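Local coordinates for sialidase B (Streptococcus pneumoniae serotype 4, PDB 4XJW), which hydrolyses terminal sialic acids in alpha-2,3, alpha-2,6 or alpha-2,8 linkage from oligosaccharides, glycoproteins and glycolipids, and acts as an intramolecular trans-sialidase, at residues Ser291-Lys296 / Leu466-Tyr471; Asp295-Lys300 / Asp482-Thr487; Ala459-Asn464 / Met506-Asp511; Asp511-Thr516 / Glu594-Asp599; Gln554-Lys559 / Ser616-Leu621. The protein carries 1 engineered substitution. All blocks are in the same frame, centred on the assembly; numbering follows the deposited sequence. Where two conformers were deposited one is given.

Interaction 1 of 5, residues Ser291-Lys296 / Leu466-Tyr471; sequences SIVEDK and LIFATY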
# COMPACT_ATOMS: atom_id res chain seq x y z
N SER A 291 2.16 -3.49 12.56
CA SER A 291 1.65 -4.81 12.92
C SER A 291 0.74 -4.67 14.14
O SER A 291 1.03 -3.89 15.05
CB SER A 291 2.81 -5.77 13.23
OG SER A 291 2.34 -7.11 13.19
N ILE A 292 -0.35 -5.45 14.16
CA ILE A 292 -1.38 -5.34 15.21
C ILE A 292 -1.62 -6.66 15.93
O ILE A 292 -1.59 -7.73 15.32
CB ILE A 292 -2.72 -4.88 14.60
CG1 ILE A 292 -2.63 -3.43 14.13
CG2 ILE A 292 -3.85 -4.98 15.63
CD1 ILE A 292 -3.84 -3.03 13.28
N VAL A 293 -1.88 -6.60 17.24
CA VAL A 293 -2.36 -7.75 17.98
C VAL A 293 -3.31 -7.27 19.06
O VAL A 293 -3.27 -6.10 19.46
CB VAL A 293 -1.17 -8.53 18.60
CG1 VAL A 293 -0.69 -7.82 19.85
CG2 VAL A 293 -1.58 -9.95 18.94
N GLU A 294 -4.20 -8.14 19.51
CA GLU A 294 -5.05 -7.81 20.66
C GLU A 294 -4.61 -8.62 21.86
O GLU A 294 -4.33 -9.81 21.74
CB GLU A 294 -6.53 -8.04 20.36
CG GLU A 294 -7.45 -7.61 21.51
CD GLU A 294 -8.91 -7.57 21.11
OE1 GLU A 294 -9.40 -8.60 20.60
OE2 GLU A 294 -9.56 -6.51 21.27
N ASP A 295 -4.54 -7.96 23.02
CA ASP A 295 -4.12 -8.61 24.26
C ASP A 295 -5.32 -9.01 25.10
O ASP A 295 -6.15 -8.17 25.43
CB ASP A 295 -3.20 -7.68 25.05
CG ASP A 295 -2.86 -8.23 26.42
OD1 ASP A 295 -2.61 -9.45 26.53
OD2 ASP A 295 -2.83 -7.42 27.37
N LYS A 296 -5.41 -10.29 25.46
CA LYS A 296 -6.52 -10.76 26.28
C LYS A 296 -6.44 -10.27 27.72
O LYS A 296 -7.45 -9.94 28.33
CB LYS A 296 -6.62 -12.28 26.24
CG LYS A 296 -7.27 -12.81 24.98
CD LYS A 296 -7.26 -14.33 24.95
CE LYS A 296 -5.84 -14.86 24.92
NZ LYS A 296 -5.79 -16.34 24.75
N LEU A 466 1.91 -12.75 23.83
CA LEU A 466 1.91 -12.02 22.56
C LEU A 466 3.24 -12.20 21.84
O LEU A 466 4.31 -12.14 22.46
CB LEU A 466 1.70 -10.54 22.81
CG LEU A 466 0.50 -10.23 23.68
CD1 LEU A 466 0.51 -8.75 24.01
CD2 LEU A 466 -0.80 -10.63 22.98
N ILE A 467 3.18 -12.41 20.53
CA ILE A 467 4.40 -12.53 19.73
C ILE A 467 4.33 -11.65 18.49
O ILE A 467 3.36 -11.70 17.73
CB ILE A 467 4.67 -13.97 19.28
CG1 ILE A 467 4.68 -14.93 20.47
CG2 ILE A 467 6.02 -14.05 18.51
CD1 ILE A 467 5.08 -16.35 20.10
N PHE A 468 5.40 -10.88 18.27
CA PHE A 468 5.55 -10.14 17.02
C PHE A 468 6.80 -10.62 16.30
O PHE A 468 7.88 -10.61 16.88
CB PHE A 468 5.69 -8.64 17.28
CG PHE A 468 4.38 -7.95 17.56
CD1 PHE A 468 3.58 -7.51 16.52
CD2 PHE A 468 3.97 -7.73 18.87
CE1 PHE A 468 2.38 -6.87 16.76
CE2 PHE A 468 2.77 -7.08 19.13
CZ PHE A 468 1.98 -6.65 18.07
N ALA A 469 6.63 -11.04 15.05
CA ALA A 469 7.77 -11.43 14.22
C ALA A 469 8.52 -10.21 13.71
O ALA A 469 7.92 -9.20 13.30
CB ALA A 469 7.32 -12.28 13.05
N THR A 470 9.85 -10.30 13.74
CA THR A 470 10.72 -9.31 13.10
C THR A 470 11.82 -10.09 12.39
O THR A 470 11.98 -11.29 12.63
CB THR A 470 11.36 -8.34 14.11
OG1 THR A 470 12.43 -9.01 14.81
CG2 THR A 470 10.33 -7.83 15.13
N TYR A 471 12.56 -9.42 11.51
CA TYR A 471 13.69 -10.07 10.85
C TYR A 471 14.91 -9.18 10.88
O TYR A 471 14.82 -7.97 11.08
CB TYR A 471 13.34 -10.44 9.40
CG TYR A 471 13.02 -9.25 8.53
CD1 TYR A 471 14.01 -8.61 7.80
CD2 TYR A 471 11.72 -8.79 8.41
CE1 TYR A 471 13.72 -7.52 6.99
CE2 TYR A 471 11.41 -7.71 7.61
CZ TYR A 471 12.41 -7.08 6.91
OH TYR A 471 12.08 -6.00 6.12
O HOH W 1 5.19 -8.17 13.35
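Strand 291-294 runs nearly antiparallel to strand 466-471, at 170° and 8.4 Å between their axes, with S291 facing F468 and D295 facing L466. They share no hydrogen bond, because strand 451-459 lies between them, parallel to 286-294 and antiparallel to 466-472, and side chains fill the gap. The F468 ring is presented edge-on to S291, whose OG lies near the ring plane, 3.6 Å from CD1. The far end of the ring meets V293 obliquely, with CZ 3.4 Å from CG1; this methyl lies between the backbone N and the carbonyl carbon (chi1 79°). The other methyl, CG2, stands 4.2 Å from L466 CD2. L466 CD1 touches D295 CB, the two side chains meeting at about a right angle. At the other end a water accepts from S291 OG at 3.0 Å and donates to A469 O at 2.9 Å. Such buried, mostly apolar packing across a strand that pairs in parallel where two blades meet is consistent with a blade junction of the sialidase beta-propeller.

Interaction 2 of 5, residues Asp295-Lys300 / Asp482-Thr487; sequences DKKSGK and DDSGQT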
# COMPACT_ATOMS: atom_id res chain seq x y z
N ASP A 295 -4.54 -7.96 23.02
CA ASP A 295 -4.12 -8.61 24.26
C ASP A 295 -5.32 -9.01 25.10
O ASP A 295 -6.15 -8.17 25.43
CB ASP A 295 -3.20 -7.68 25.05
CG ASP A 295 -2.86 -8.23 26.42
OD1 ASP A 295 -2.61 -9.45 26.53
OD2 ASP A 295 -2.83 -7.42 27.37
N LYS A 296 -5.41 -10.29 25.46
CA LYS A 296 -6.52 -10.76 26.28
C LYS A 296 -6.44 -10.27 27.72
O LYS A 296 -7.45 -9.94 28.33
CB LYS A 296 -6.62 -12.28 26.24
CG LYS A 296 -7.27 -12.81 24.98
CD LYS A 296 -7.26 -14.33 24.95
CE LYS A 296 -5.84 -14.86 24.92
NZ LYS A 296 -5.79 -16.34 24.75
N LYS A 297 -5.22 -10.19 28.25
CA LYS A 297 -5.06 -9.78 29.65
C LYS A 297 -5.61 -8.38 29.92
O LYS A 297 -6.53 -8.21 30.73
CB LYS A 297 -3.59 -9.85 30.07
CG LYS A 297 -3.37 -9.62 31.56
CD LYS A 297 -1.91 -9.70 31.94
CE LYS A 297 -1.34 -11.10 31.73
NZ LYS A 297 0.07 -11.21 32.22
N SER A 298 -5.05 -7.38 29.25
CA SER A 298 -5.45 -5.99 29.46
C SER A 298 -6.68 -5.65 28.64
O SER A 298 -7.41 -4.71 28.96
CB SER A 298 -4.31 -5.04 29.09
OG SER A 298 -3.99 -5.12 27.71
N GLY A 299 -6.91 -6.39 27.56
CA GLY A 299 -7.95 -6.04 26.60
C GLY A 299 -7.50 -5.00 25.59
O GLY A 299 -8.28 -4.63 24.70
N LYS A 300 -6.26 -4.51 25.72
CA LYS A 300 -5.75 -3.46 24.84
C LYS A 300 -5.41 -4.00 23.45
O LYS A 300 -5.09 -5.18 23.27
CB LYS A 300 -4.49 -2.80 25.44
CG LYS A 300 -4.73 -2.01 26.72
CD LYS A 300 -3.44 -1.34 27.19
CE LYS A 300 -3.64 -0.61 28.51
NZ LYS A 300 -2.36 -0.04 29.03
N ASP A 482 4.71 -11.44 27.77
CA ASP A 482 3.70 -12.13 28.55
C ASP A 482 2.98 -11.17 29.50
O ASP A 482 2.17 -11.59 30.32
CB ASP A 482 4.35 -13.28 29.33
CG ASP A 482 4.87 -14.37 28.43
OD1 ASP A 482 4.19 -14.71 27.45
OD2 ASP A 482 5.97 -14.90 28.70
N ASP A 483 3.28 -9.88 29.37
CA ASP A 483 2.66 -8.87 30.22
C ASP A 483 2.12 -7.65 29.46
O ASP A 483 2.40 -6.51 29.83
CB ASP A 483 3.62 -8.41 31.32
CG ASP A 483 4.92 -7.84 30.77
OD1 ASP A 483 5.06 -7.75 29.53
OD2 ASP A 483 5.79 -7.45 31.58
N SER A 484 1.34 -7.90 28.41
CA SER A 484 0.62 -6.83 27.71
C SER A 484 1.56 -5.84 27.04
O SER A 484 1.20 -4.68 26.82
CB SER A 484 -0.34 -6.11 28.68
OG SER A 484 -1.12 -7.02 29.44
N GLY A 485 2.77 -6.28 26.73
CA GLY A 485 3.73 -5.44 26.04
C GLY A 485 4.55 -4.55 26.96
O GLY A 485 5.28 -3.67 26.49
N GLN A 486 4.42 -4.76 28.26
CA GLN A 486 5.20 -3.98 29.22
C GLN A 486 6.67 -4.35 29.14
O GLN A 486 7.54 -3.48 29.21
CB GLN A 486 4.68 -4.20 30.65
CG GLN A 486 3.36 -3.51 30.95
CD GLN A 486 2.89 -3.77 32.37
OE1 GLN A 486 3.22 -3.01 33.29
NE2 GLN A 486 2.13 -4.83 32.55
N THR A 487 6.95 -5.64 28.99
CA THR A 487 8.32 -6.10 28.83
C THR A 487 8.40 -7.10 27.69
O THR A 487 7.43 -7.78 27.38
CB THR A 487 8.87 -6.75 30.12
OG1 THR A 487 8.11 -7.92 30.45
CG2 THR A 487 8.79 -5.76 31.28
O HOH W 2 -0.17 -10.13 27.85
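This is a polar loop-to-loop contact at the surface, between D295 and K297 in the turn joining strands 286-294 and 301-308 and S484 and D482 in the turn after strand 475-481. The second turn belongs to BNR repeat 3, an Asp-box: D483 opens a type I' turn that runs to Q486, and its carboxylate takes T487 N on OD1 and T487 OG1 on OD2. S484, at the tip of this turn, donates through OG to D295 OD2 at 2.7 Å, on the syn side and 30° out of the carboxylate plane. The same oxygen takes S298 OG at 2.6 Å on its anti side and S298 N at 2.9 Å from above the plane; the latter bond makes an Asx motif. D295 OD1 receives a water that in turn accepts from S484 N at 2.8 Å. Farther out, the exposed K297 passes its aliphatic chain by S484 OG, with CD at 3.7 Å, and bends at chi3 (-66°) before NZ donates to D482 O at 2.9 Å, in the carbonyl plane. Three donors on one oxygen of the buried D295 would favour its ionised form and fix its rotation while holding the Asp-box tip.

Interaction 3 of 5, residues Ala459-Asn464 / Met506-Asp511; sequences ALKSSN and MVELRD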
# COMPACT_ATOMS: atom_id res chain seq x y z
N ALA A 459 -1.58 -13.62 19.12
CA ALA A 459 -2.03 -13.86 20.48
C ALA A 459 -2.33 -15.33 20.61
O ALA A 459 -3.12 -15.90 19.85
CB ALA A 459 -3.28 -13.05 20.76
N LEU A 460 -1.70 -15.99 21.56
CA LEU A 460 -1.89 -17.43 21.70
C LEU A 460 -3.23 -17.77 22.32
O LEU A 460 -3.74 -17.03 23.17
CB LEU A 460 -0.76 -18.05 22.51
CG LEU A 460 0.55 -18.06 21.72
CD1 LEU A 460 1.62 -18.78 22.48
CD2 LEU A 460 0.33 -18.69 20.35
N LYS A 461 -3.80 -18.90 21.90
CA LYS A 461 -5.14 -19.30 22.31
C LYS A 461 -5.27 -19.63 23.80
O LYS A 461 -6.26 -19.27 24.43
CB LYS A 461 -5.61 -20.50 21.48
CG LYS A 461 -5.92 -20.18 20.02
CD LYS A 461 -7.39 -19.79 19.84
CE LYS A 461 -7.69 -19.32 18.41
NZ LYS A 461 -7.47 -20.38 17.40
N SER A 462 -4.27 -20.32 24.37
CA SER A 462 -4.38 -20.82 25.75
C SER A 462 -3.51 -20.10 26.76
O SER A 462 -3.32 -20.58 27.88
CB SER A 462 -4.05 -22.31 25.80
OG SER A 462 -5.04 -23.09 25.19
N SER A 463 -2.94 -18.96 26.38
CA SER A 463 -2.18 -18.15 27.32
C SER A 463 -2.31 -16.69 26.93
O SER A 463 -2.94 -16.37 25.93
CB SER A 463 -0.71 -18.55 27.33
OG SER A 463 -0.08 -18.10 26.15
N ASN A 464 -1.72 -15.80 27.73
CA ASN A 464 -1.74 -14.37 27.45
C ASN A 464 -0.54 -13.91 26.64
O ASN A 464 -0.28 -12.71 26.51
CB ASN A 464 -1.84 -13.57 28.76
CG ASN A 464 -3.20 -13.70 29.41
OD1 ASN A 464 -3.31 -13.95 30.62
ND2 ASN A 464 -4.25 -13.56 28.62
N MET A 506 2.52 -15.53 11.20
CA MET A 506 2.36 -16.73 12.02
C MET A 506 0.90 -17.18 12.10
O MET A 506 -0.01 -16.37 12.00
CB MET A 506 2.85 -16.45 13.45
CG MET A 506 4.33 -16.07 13.58
SD MET A 506 4.72 -15.35 15.17
CE MET A 506 4.09 -13.67 14.96
N VAL A 507 0.70 -18.48 12.29
CA VAL A 507 -0.60 -19.05 12.60
C VAL A 507 -0.41 -20.06 13.71
O VAL A 507 0.64 -20.71 13.78
CB VAL A 507 -1.26 -19.73 11.38
CG1 VAL A 507 -1.43 -18.75 10.23
CG2 VAL A 507 -0.46 -20.95 10.92
N GLU A 508 -1.39 -20.18 14.60
CA GLU A 508 -1.36 -21.22 15.63
C GLU A 508 -2.11 -22.43 15.09
O GLU A 508 -3.34 -22.41 14.98
CB GLU A 508 -1.96 -20.73 16.97
CG GLU A 508 -1.61 -21.66 18.13
CD GLU A 508 -2.05 -21.16 19.49
OE1 GLU A 508 -2.80 -20.16 19.54
OE2 GLU A 508 -1.64 -21.77 20.50
N LEU A 509 -1.38 -23.48 14.72
CA LEU A 509 -2.01 -24.68 14.14
C LEU A 509 -2.88 -25.41 15.15
O LEU A 509 -3.95 -25.91 14.82
CB LEU A 509 -0.95 -25.65 13.61
CG LEU A 509 -0.16 -25.22 12.38
CD1 LEU A 509 0.78 -26.32 11.95
CD2 LEU A 509 -1.11 -24.84 11.25
N ARG A 510 -2.37 -25.52 16.37
CA ARG A 510 -3.09 -26.09 17.50
C ARG A 510 -2.40 -25.55 18.74
O ARG A 510 -1.41 -24.84 18.64
CB ARG A 510 -3.05 -27.61 17.45
CG ARG A 510 -1.66 -28.21 17.30
CD ARG A 510 -1.71 -29.73 17.31
NE ARG A 510 -0.39 -30.34 17.07
CZ ARG A 510 0.39 -30.82 18.03
NH1 ARG A 510 0.00 -30.78 19.29
NH2 ARG A 510 1.56 -31.36 17.71
N ASP A 511 -2.90 -25.88 19.92
CA ASP A 511 -2.40 -25.26 21.14
C ASP A 511 -0.87 -25.31 21.35
O ASP A 511 -0.30 -26.38 21.55
CB ASP A 511 -3.13 -25.82 22.35
CG ASP A 511 -3.49 -24.76 23.33
OD1 ASP A 511 -2.63 -24.43 24.17
OD2 ASP A 511 -4.63 -24.24 23.26
O HOH W 3 -3.80 -17.66 17.80
O HOH W 4 -1.93 -21.70 23.06
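The E508 carboxylate lies against K461, its OE1 3.2 Å from K461 CG and receiving K461 N on the syn lone pair at 2.9 Å. The contact joins neighbouring blades of the beta-propeller: E508 sits on strand 504-510, the first strand of its sheet, and residues 459-464 form the turn between strands 451-459 and 466-472 of the sheet before. E508 reaches across with CG anti to the backbone N (chi1 -165°) and an extended chain beyond. Its second oxygen is held from its own side of the contact by G512 N and also receives a water, 2.6 Å from OE2, which accepts from S462 N. Both oxygens of this buried carboxylate are thus satisfied by backbone N-H groups and water. K461 NZ stays 5.1 Å from E508 OE1, too far for a salt bridge; the lysine, bent at chi2 and chi4, instead touches the bound Optactin, for which it forms part of the pocket. The outer end of the contact is exposed, and there S462 and D511 approach each other in a placement too close to be trusted. On the other flank of the carboxylate a second water donates to E508 OE1 at 3.2 Å and to A459 O at 2.8 Å.

Interaction 4 of 5, residues Asp511-Thr516 / Glu594-Asp599; sequences DGVIRT and EDDSID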
# COMPACT_ATOMS: atom_id res chain seq x y z
N ASP A 511 -2.90 -25.88 19.92
CA ASP A 511 -2.40 -25.26 21.14
C ASP A 511 -0.87 -25.31 21.35
O ASP A 511 -0.30 -26.38 21.55
CB ASP A 511 -3.13 -25.82 22.35
CG ASP A 511 -3.49 -24.76 23.33
OD1 ASP A 511 -2.63 -24.43 24.17
OD2 ASP A 511 -4.63 -24.24 23.26
N GLY A 512 -0.23 -24.14 21.29
CA GLY A 512 1.19 -24.02 21.56
C GLY A 512 2.07 -24.28 20.36
O GLY A 512 3.28 -24.13 20.44
N VAL A 513 1.45 -24.68 19.25
CA VAL A 513 2.16 -24.98 18.01
C VAL A 513 1.95 -23.84 17.02
O VAL A 513 0.84 -23.60 16.57
CB VAL A 513 1.65 -26.27 17.38
CG1 VAL A 513 2.42 -26.61 16.11
CG2 VAL A 513 1.76 -27.42 18.40
N ILE A 514 3.04 -23.15 16.68
CA ILE A 514 3.00 -22.01 15.78
C ILE A 514 3.74 -22.34 14.50
O ILE A 514 4.89 -22.79 14.53
CB ILE A 514 3.67 -20.79 16.41
CG1 ILE A 514 3.06 -20.45 17.77
CG2 ILE A 514 3.59 -19.58 15.48
CD1 ILE A 514 3.88 -19.45 18.57
N ARG A 515 3.10 -22.12 13.36
CA ARG A 515 3.85 -22.18 12.11
C ARG A 515 4.01 -20.78 11.54
O ARG A 515 3.04 -20.03 11.44
CB ARG A 515 3.22 -23.10 11.08
CG ARG A 515 4.06 -23.16 9.79
CD ARG A 515 3.94 -24.47 9.09
NE ARG A 515 4.32 -25.56 9.97
CZ ARG A 515 3.92 -26.81 9.81
NH1 ARG A 515 3.13 -27.12 8.79
NH2 ARG A 515 4.28 -27.74 10.67
N THR A 516 5.25 -20.45 11.19
CA THR A 516 5.59 -19.15 10.61
C THR A 516 5.89 -19.32 9.13
O THR A 516 6.72 -20.15 8.78
CB THR A 516 6.81 -18.57 11.31
OG1 THR A 516 6.54 -18.43 12.71
CG2 THR A 516 7.15 -17.20 10.73
N GLU A 594 -1.58 -35.97 11.62
CA GLU A 594 -0.52 -36.93 11.85
C GLU A 594 0.78 -36.23 12.26
O GLU A 594 1.41 -36.59 13.26
CB GLU A 594 -0.26 -37.71 10.56
CG GLU A 594 0.29 -39.11 10.70
CD GLU A 594 0.65 -39.71 9.35
OE1 GLU A 594 0.97 -38.93 8.42
OE2 GLU A 594 0.62 -40.95 9.21
N ASP A 595 1.17 -35.23 11.47
CA ASP A 595 2.50 -34.66 11.56
C ASP A 595 2.49 -33.14 11.37
O ASP A 595 3.54 -32.54 11.13
CB ASP A 595 3.38 -35.28 10.48
CG ASP A 595 2.74 -35.22 9.10
OD1 ASP A 595 1.66 -34.60 8.97
OD2 ASP A 595 3.32 -35.80 8.16
N ASP A 596 1.30 -32.55 11.46
CA ASP A 596 1.13 -31.11 11.27
C ASP A 596 1.55 -30.62 9.89
O ASP A 596 1.78 -29.43 9.68
CB ASP A 596 1.88 -30.32 12.36
CG ASP A 596 1.30 -30.54 13.74
OD1 ASP A 596 0.07 -30.50 13.88
OD2 ASP A 596 2.09 -30.75 14.69
N SER A 597 1.67 -31.54 8.93
CA SER A 597 1.95 -31.13 7.56
C SER A 597 0.68 -30.56 6.94
O SER A 597 -0.43 -30.80 7.43
CB SER A 597 2.50 -32.28 6.72
OG SER A 597 1.51 -33.26 6.47
N ILE A 598 0.85 -29.79 5.86
CA ILE A 598 -0.26 -29.11 5.21
C ILE A 598 -0.35 -29.44 3.73
O ILE A 598 0.64 -29.31 2.99
CB ILE A 598 -0.12 -27.57 5.35
CG1 ILE A 598 -0.07 -27.16 6.82
CG2 ILE A 598 -1.26 -26.86 4.63
CD1 ILE A 598 0.10 -25.66 7.04
N ASP A 599 -1.52 -29.90 3.30
CA ASP A 599 -1.79 -30.14 1.88
C ASP A 599 -2.46 -28.92 1.26
O ASP A 599 -3.62 -28.63 1.55
CB ASP A 599 -2.69 -31.37 1.71
CG ASP A 599 -3.26 -31.49 0.30
OD1 ASP A 599 -2.54 -31.16 -0.67
OD2 ASP A 599 -4.43 -31.90 0.17
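R515 and D596 form the tight part of this contact, where the guanidinium meets a backbone carbonyl and not the carboxylate. R515 NH1 donates to D596 O at 2.8 Å, with a bent N-H...O angle of 138° and the oxygen 24° out of the guanidinium plane; NH2 adds a weak bond to the same oxygen at 3.2 Å. The arginine leaves its strand with CG anti to the backbone N, bends at chi3, and has NE fixed by T529 OG1. I598 comes tip to tip with it, CG1 and CD1 each 3.8 Å from R515 NH1. The D596 carboxylate is turned elsewhere, its OD2 5.5 Å from R515 NH2 and salt-bridged to R531 and R510, so several positive groups would stabilise its charge. The contact is looser at V513, whose CG1 comes no closer than 4.4 Å to D596 OD2. Beyond, the turn faces solvent: D595 points away and closes an Asx turn, its OD1 taking S597 N at 3.1 Å and also S597 OG. An arginine from the second strand of one four-stranded sheet gripping the start of the last strand of the next is a blade-to-blade contact of the six-bladed sialidase propeller.

Interaction 5 of 5, residues Gln554-Lys559 / Ser616-Leu621; sequences QVSAIK and SAITEL. With OPX ((1s,3R,4S)-1-[(cyclohexylamino)methyl]-3,4-dihydroxycyclopentanesulfonic acid), chain B.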
# COMPACT_ATOMS: atom_id res chain seq x y z
N GLN A 554 5.86 -10.10 0.73
CA GLN A 554 5.19 -10.43 1.97
C GLN A 554 4.09 -11.46 1.70
O GLN A 554 3.40 -11.40 0.66
CB GLN A 554 4.58 -9.16 2.58
CG GLN A 554 3.93 -9.35 3.96
CD GLN A 554 2.64 -8.58 4.13
OE1 GLN A 554 2.07 -8.07 3.16
NE2 GLN A 554 2.16 -8.48 5.36
N VAL A 555 3.94 -12.41 2.63
CA VAL A 555 2.85 -13.38 2.59
C VAL A 555 2.06 -13.20 3.88
O VAL A 555 2.63 -13.13 4.98
CB VAL A 555 3.37 -14.84 2.47
CG1 VAL A 555 4.41 -15.15 3.53
CG2 VAL A 555 2.23 -15.84 2.55
N SER A 556 0.74 -13.10 3.76
CA SER A 556 -0.09 -13.06 4.96
C SER A 556 -0.74 -14.42 5.14
O SER A 556 -0.86 -15.18 4.18
CB SER A 556 -1.09 -11.92 4.90
OG SER A 556 -1.85 -11.91 3.70
N ALA A 557 -1.12 -14.73 6.38
CA ALA A 557 -1.50 -16.11 6.71
C ALA A 557 -2.44 -16.13 7.88
O ALA A 557 -2.21 -15.42 8.86
CB ALA A 557 -0.26 -16.92 7.03
N ILE A 558 -3.48 -16.94 7.79
CA ILE A 558 -4.38 -17.13 8.94
C ILE A 558 -4.76 -18.59 9.14
O ILE A 558 -4.70 -19.40 8.21
CB ILE A 558 -5.68 -16.30 8.81
CG1 ILE A 558 -6.46 -16.70 7.55
CG2 ILE A 558 -5.38 -14.81 8.81
CD1 ILE A 558 -7.90 -16.17 7.50
N LYS A 559 -5.16 -18.92 10.36
CA LYS A 559 -5.77 -20.20 10.69
C LYS A 559 -7.27 -19.96 10.70
O LYS A 559 -7.77 -19.15 11.48
CB LYS A 559 -5.29 -20.66 12.07
CG LYS A 559 -6.01 -21.89 12.62
CD LYS A 559 -5.50 -23.16 11.99
CE LYS A 559 -6.31 -24.38 12.43
NZ LYS A 559 -6.33 -24.59 13.91
N SER A 616 -0.18 -7.80 1.22
CA SER A 616 -1.56 -8.12 1.50
C SER A 616 -1.83 -8.38 2.96
O SER A 616 -0.94 -8.71 3.75
CB SER A 616 -1.99 -9.31 0.65
OG SER A 616 -1.35 -10.50 1.12
N ALA A 617 -3.10 -8.24 3.30
CA ALA A 617 -3.60 -8.51 4.64
C ALA A 617 -4.85 -9.38 4.51
O ALA A 617 -5.74 -9.09 3.69
CB ALA A 617 -3.92 -7.20 5.35
N ILE A 618 -4.91 -10.45 5.31
CA ILE A 618 -6.13 -11.25 5.36
C ILE A 618 -6.62 -11.49 6.78
O ILE A 618 -5.83 -11.63 7.72
CB ILE A 618 -5.97 -12.60 4.62
CG1 ILE A 618 -4.81 -13.43 5.18
CG2 ILE A 618 -5.83 -12.38 3.10
CD1 ILE A 618 -4.78 -14.84 4.60
N THR A 619 -7.93 -11.51 6.94
CA THR A 619 -8.47 -11.88 8.24
C THR A 619 -9.82 -12.53 8.09
O THR A 619 -10.57 -12.23 7.15
CB THR A 619 -8.50 -10.67 9.22
OG1 THR A 619 -8.54 -11.17 10.56
CG2 THR A 619 -9.70 -9.73 8.97
N GLU A 620 -10.12 -13.46 8.99
CA GLU A 620 -11.46 -14.02 9.07
C GLU A 620 -12.35 -13.02 9.77
O GLU A 620 -12.09 -12.62 10.90
CB GLU A 620 -11.45 -15.36 9.82
CG GLU A 620 -12.82 -16.02 9.88
CD GLU A 620 -12.80 -17.37 10.56
OE1 GLU A 620 -11.71 -17.82 10.97
OE2 GLU A 620 -13.89 -17.96 10.70
N LEU A 621 -13.39 -12.61 9.06
CA LEU A 621 -14.40 -11.72 9.62
C LEU A 621 -15.25 -12.52 10.60
O LEU A 621 -15.29 -13.77 10.53
CB LEU A 621 -15.24 -11.10 8.50
CG LEU A 621 -14.36 -10.45 7.42
CD1 LEU A 621 -15.15 -10.09 6.19
CD2 LEU A 621 -13.64 -9.23 7.97
CAF OPX B . -14.03 -15.72 13.86
CAG OPX B . -13.77 -16.09 15.29
CAH OPX B . -13.31 -14.46 13.51
CAI OPX B . -12.29 -16.22 15.54
CAJ OPX B . -11.84 -14.55 13.77
CAK OPX B . -9.38 -13.94 15.42
CAL OPX B . -7.28 -14.55 14.10
CAM OPX B . -7.26 -12.55 15.41
CAO OPX B . -6.23 -13.62 13.61
CAP OPX B . -6.70 -12.29 14.02
CAQ OPX B . -11.56 -14.96 15.20
CAR OPX B . -7.82 -13.96 15.36
NAN OPX B . -10.13 -15.21 15.41
OAA OPX B . -7.80 -16.27 16.67
OAB OPX B . -5.73 -14.99 16.64
OAC OPX B . -6.05 -13.71 12.24
OAD OPX B . -7.69 -11.80 13.22
OAE OPX B . -7.57 -14.24 17.99
SAS OPX B . -7.20 -14.92 16.74
O HOH W 5 0.89 -10.74 -0.35
O HOH W 6 -0.57 -7.63 6.24
O HOH W 7 -9.35 -16.98 11.86
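Strands 556-559 and 616-620 run parallel, 9° and 6.3 Å apart by their axes, with S556 facing A617 and I558 facing T619. No backbone hydrogen bond joins them, and each is an edge strand of its own sheet. Side chains bridge the gap. Q554 OE1 accepts S616 N at 3.0 Å with an N-H...O angle of 155°, while NE2 donates to a water that donates to S616 O. This glutamine also packs on Y615 and E503, the probable nucleophile and a predicted active-site residue. S556 OG and S616 OG are hydrogen-bonded at 3.0 Å, and the latter is also bonded to S573 OG. Next comes apolar packing: I558 CG1 lies 3.9 Å from I618 CD1, the two chains crossing at a slant. Separately, I558 CD1 reaches over to the backbone at E620 N, 3.8 Å away. Optactin lies at the far end. Its hydroxyl OAD donates a weak bond at 2.9 Å to T619 OG1, which is also hydrogen-bonded to T213 OG1; T213 N binds the ligand too. Its cyclohexyl ring rests against E620, with CAH 3.4 Å from the backbone O of that residue. Parallel innermost strands of adjacent blades, with the probable active-site residues Y615 and E503 near one end, are characteristic of the sialidase propeller; here the other end lines the Optactin pocket.

In the fold
Interactions 1 and 2 leave from one chain region, sharing D295 and K296, and close the two longest loops, of about 170 and 180 residues, between the sheet strands around 286-308 and those around 451-494. Interaction 3 opens at 459-464, before either has closed, so it crosses both; K296 NZ reaches L460 O and ties the three together. It joins the 451-494 strands to the sheet beginning with 504-510. Interaction 4 follows in series, sharing D511, and carries the chain of contacts to the sheet ending in 597-605. Interaction 5 crosses interaction 4 and links 556-559 to the final sheet. Blade is thus joined to successive blade along this part of the propeller.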